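Local coordinates for protein Tae4 (Agrobacterium tumefaciens, PDB 6IJF) that probably acts as a type VI secretion amidase effector that cleaves amide bonds in the peptide stems of the peptidoglycan of rival bacteria, at residues C[62-68]-C[78-82]. Numbering follows the deposited sequence.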
ATOM      1  N   ASN C  62     -15.437   0.105 -34.238  1.00 43.50           N
ATOM      2  CA  ASN C  62     -14.809  -1.218 -34.449  1.00 50.64           C
ATOM      3  C   ASN C  62     -13.293  -1.022 -34.501  1.00 49.27           C
ATOM      4  O   ASN C  62     -12.831   0.058 -34.925  1.00 48.94           O
ATOM      5  CB  ASN C  62     -15.370  -1.938 -35.690  1.00 56.85           C
ATOM      6  CG  ASN C  62     -15.029  -3.419 -35.706  1.00 63.92           C
ATOM      7  OD1 ASN C  62     -14.548  -3.984 -34.704  1.00 53.32           O
ATOM      8  ND2 ASN C  62     -15.280  -4.064 -36.839  1.00 58.61           N
ATOM      9  N   ILE C  63     -12.566  -2.047 -34.079  1.00 53.05           N
ATOM     10  CA  ILE C  63     -11.083  -2.093 -34.018  1.00 54.28           C
ATOM     11  C   ILE C  63     -10.630  -2.834 -35.275  1.00 55.41           C
ATOM     12  O   ILE C  63     -10.736  -4.068 -35.257  1.00 48.06           O
ATOM     13  CB  ILE C  63     -10.635  -2.808 -32.720  1.00 52.81           C
ATOM     14  CG1 ILE C  63     -11.127  -2.087 -31.459  1.00 51.94           C
ATOM     15  CG2 ILE C  63      -9.128  -3.010 -32.693  1.00 59.01           C
ATOM     16  CD1 ILE C  63     -10.789  -0.607 -31.393  1.00 50.73           C
ATOM     17  N   VAL C  64     -10.107  -2.096 -36.279  1.00 50.00           N
ATOM     18  CA  VAL C  64      -9.685  -2.624 -37.612  1.00 54.56           C
ATOM     19  C   VAL C  64      -8.337  -2.013 -38.007  1.00 56.23           C
ATOM     20  O   VAL C  64      -8.179  -0.781 -38.050  1.00 54.45           O
ATOM     21  CB  VAL C  64     -10.780  -2.366 -38.666  1.00 65.14           C
ATOM     22  CG1 VAL C  64     -12.110  -2.902 -38.180  1.00 53.94           C
ATOM     23  CG2 VAL C  64     -10.923  -0.893 -39.039  1.00 69.07           C
ATOM     24  N   PRO C  65      -7.300  -2.823 -38.298  1.00 55.04           N
ATOM     25  CA  PRO C  65      -7.372  -4.275 -38.214  1.00 54.17           C
ATOM     26  C   PRO C  65      -7.390  -4.772 -36.760  1.00 60.71           C
ATOM     27  O   PRO C  65      -7.123  -3.988 -35.853  1.00 50.06           O
ATOM     28  CB  PRO C  65      -6.076  -4.748 -38.879  1.00 59.30           C
ATOM     29  CG  PRO C  65      -5.109  -3.576 -38.717  1.00 60.45           C
ATOM     30  CD  PRO C  65      -5.973  -2.346 -38.718  1.00 55.49           C
ATOM     31  N   SER C  66      -7.547  -6.092 -36.574  1.00 53.50           N
ATOM     32  CA  SER C  66      -7.548  -6.730 -35.229  1.00 57.79           C
ATOM     33  C   SER C  66      -6.915  -8.109 -35.296  1.00 55.88           C
ATOM     34  O   SER C  66      -7.031  -8.759 -36.336  1.00 60.59           O
ATOM     35  CB  SER C  66      -8.948  -6.765 -34.686  1.00 60.81           C
ATOM     36  OG  SER C  66      -9.776  -7.617 -35.457  1.00 66.51           O
ATOM     37  N   SER C  67      -6.280  -8.536 -34.215  1.00 54.72           N
ATOM     38  CA  SER C  67      -5.716  -9.908 -34.063  1.00 56.67           C
ATOM     39  C   SER C  67      -6.855 -10.937 -33.951  1.00 55.31           C
ATOM     40  O   SER C  67      -6.673 -12.056 -34.422  1.00 59.75           O
ATOM     41  CB  SER C  67      -4.766  -9.988 -32.892  1.00 57.52           C
ATOM     42  OG  SER C  67      -5.388  -9.576 -31.679  1.00 55.37           O
ATOM     43  N   HIS C  68      -7.983 -10.564 -33.340  1.00 54.61           N
ATOM     44  CA  HIS C  68      -9.037 -11.516 -32.907  1.00 50.77           C
ATOM     45  C   HIS C  68     -10.425 -10.919 -33.084  1.00 50.98           C
ATOM     46  O   HIS C  68     -10.560  -9.699 -33.385  1.00 47.13           O
ATOM     47  CB  HIS C  68      -8.868 -11.908 -31.432  1.00 50.42           C
ATOM     48  CG  HIS C  68      -7.648 -12.699 -31.112  1.00 48.31           C
ATOM     49  ND1 HIS C  68      -6.374 -12.160 -31.142  1.00 49.21           N
ATOM     50  CD2 HIS C  68      -7.508 -13.979 -30.680  1.00 56.35           C
ATOM     51  CE1 HIS C  68      -5.502 -13.076 -30.774  1.00 50.69           C
ATOM     52  NE2 HIS C  68      -6.176 -14.198 -30.461  1.00 52.37           N
ATOM     53  N   LYS C  78     -17.136  -8.618 -34.201  1.00 56.73           N
ATOM     54  CA  LYS C  78     -16.390  -7.333 -34.079  1.00 51.64           C
ATOM     55  C   LYS C  78     -14.943  -7.609 -33.645  1.00 45.69           C
ATOM     56  O   LYS C  78     -14.711  -8.625 -32.989  1.00 46.31           O
ATOM     57  CB  LYS C  78     -17.108  -6.380 -33.121  1.00 49.85           C
ATOM     58  CG  LYS C  78     -18.493  -5.955 -33.563  1.00 57.86           C
ATOM     59  CD  LYS C  78     -18.445  -5.043 -34.785  1.00 57.23           C
ATOM     60  CE  LYS C  78     -19.801  -4.453 -35.099  1.00 59.46           C
ATOM     61  NZ  LYS C  78     -19.771  -3.732 -36.387  1.00 65.86           N
ATOM     62  N   GLY C  79     -13.998  -6.736 -34.008  1.00 48.79           N
ATOM     63  CA  GLY C  79     -12.549  -6.957 -33.797  1.00 46.98           C
ATOM     64  C   GLY C  79     -12.078  -6.600 -32.384  1.00 43.52           C
ATOM     65  O   GLY C  79     -12.591  -5.622 -31.802  1.00 57.27           O
ATOM     66  N   ILE C  80     -11.172  -7.415 -31.837  1.00 45.60           N
ATOM     67  CA  ILE C  80     -10.454  -7.218 -30.542  1.00 50.67           C
ATOM     68  C   ILE C  80      -8.958  -7.240 -30.869  1.00 47.85           C
ATOM     69  O   ILE C  80      -8.496  -8.255 -31.429  1.00 51.39           O
ATOM     70  CB  ILE C  80     -10.760  -8.336 -29.512  1.00 45.80           C
ATOM     71  CG1 ILE C  80     -12.213  -8.396 -29.034  1.00 48.15           C
ATOM     72  CG2 ILE C  80      -9.800  -8.267 -28.333  1.00 51.22           C
ATOM     73  CD1 ILE C  80     -12.798  -7.094 -28.605  1.00 51.47           C
ATOM     74  N   GLU C  81      -8.206  -6.222 -30.465  1.00 46.39           N
ATOM     75  CA  GLU C  81      -6.718  -6.292 -30.497  1.00 41.61           C
ATOM     76  C   GLU C  81      -6.233  -6.747 -29.128  1.00 47.82           C
ATOM     77  O   GLU C  81      -6.562  -6.074 -28.115  1.00 48.92           O
ATOM     78  CB  GLU C  81      -6.133  -4.937 -30.896  1.00 43.72           C
ATOM     79  CG  GLU C  81      -4.616  -4.923 -31.000  1.00 50.17           C
ATOM     80  CD  GLU C  81      -4.056  -6.100 -31.804  1.00 48.63           C
ATOM     81  OE1 GLU C  81      -4.258  -6.135 -33.026  1.00 52.45           O
ATOM     82  OE2 GLU C  81      -3.442  -7.013 -31.189  1.00 50.05           O
ATOM     83  N   VAL C  82      -5.492  -7.844 -29.069  1.00 40.01           N
ATOM     84  CA  VAL C  82      -5.057  -8.439 -27.766  1.00 43.44           C
ATOM     85  C   VAL C  82      -3.722  -7.835 -27.330  1.00 45.58           C
ATOM     86  O   VAL C  82      -3.401  -7.948 -26.140  1.00 50.10           O
ATOM     87  CB  VAL C  82      -4.990  -9.972 -27.846  1.00 51.56           C
ATOM     88  CG1 VAL C  82      -4.247 -10.609 -26.685  1.00 54.21           C
ATOM     89  CG2 VAL C  82      -6.387 -10.557 -27.987  1.00 56.67           C
TER
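His-68 and Ile-80 pair backbone to backbone: Ile-80 N gives a nearly straight bond (176°) to His-68 O at 2.8 Å, and His-68 N returns one to Ile-80 O at 3.0 Å. Ser-66 OG also donates to His-68 O, reaching it from the opposite face of the carbonyl plane to Ile-80 N, so two donors grip that oxygen. Side chains then bind main chain at both ends of the pairing. Asn-62 OD1 takes Gly-79 N on a lone pair at 2.9 Å and also accepts from Ile-63 N, which lies above its carbonyl plane. At the other end Val-82 N donates to Ser-67 OG over 3.1 Å; with OG between backbone N and carbonyl carbon (chi1 56°), the hydroxyl is also hydrogen-bonded to His-68 ND1 (2.8 Å) in the imidazole plane. Tyr-44 OH bonds the far nitrogen, NE2. Ser-67 N gives Glu-81 OE1 a weak bond; OE2 accepts a hydrogen bond from Asn-83 N and forms a salt bridge with Arg-86.

In the fold this is the hydrogen-bonded pair of a small two-stranded antiparallel sheet, 68-69 with 79-80, separate from the five-stranded sheet of this chain, a member of a clan CA (papain-like) amidase effector family. Ile-80 packs on Ile-54 of helix 48-58.

Among nonpolar contacts, Val-82 CG2 lies over one face of the His-68 ring, 3.9 Å from its centroid, as a CH-pi contact, and Ile-63 CG2 meets Glu-81 CB at 4.0 Å.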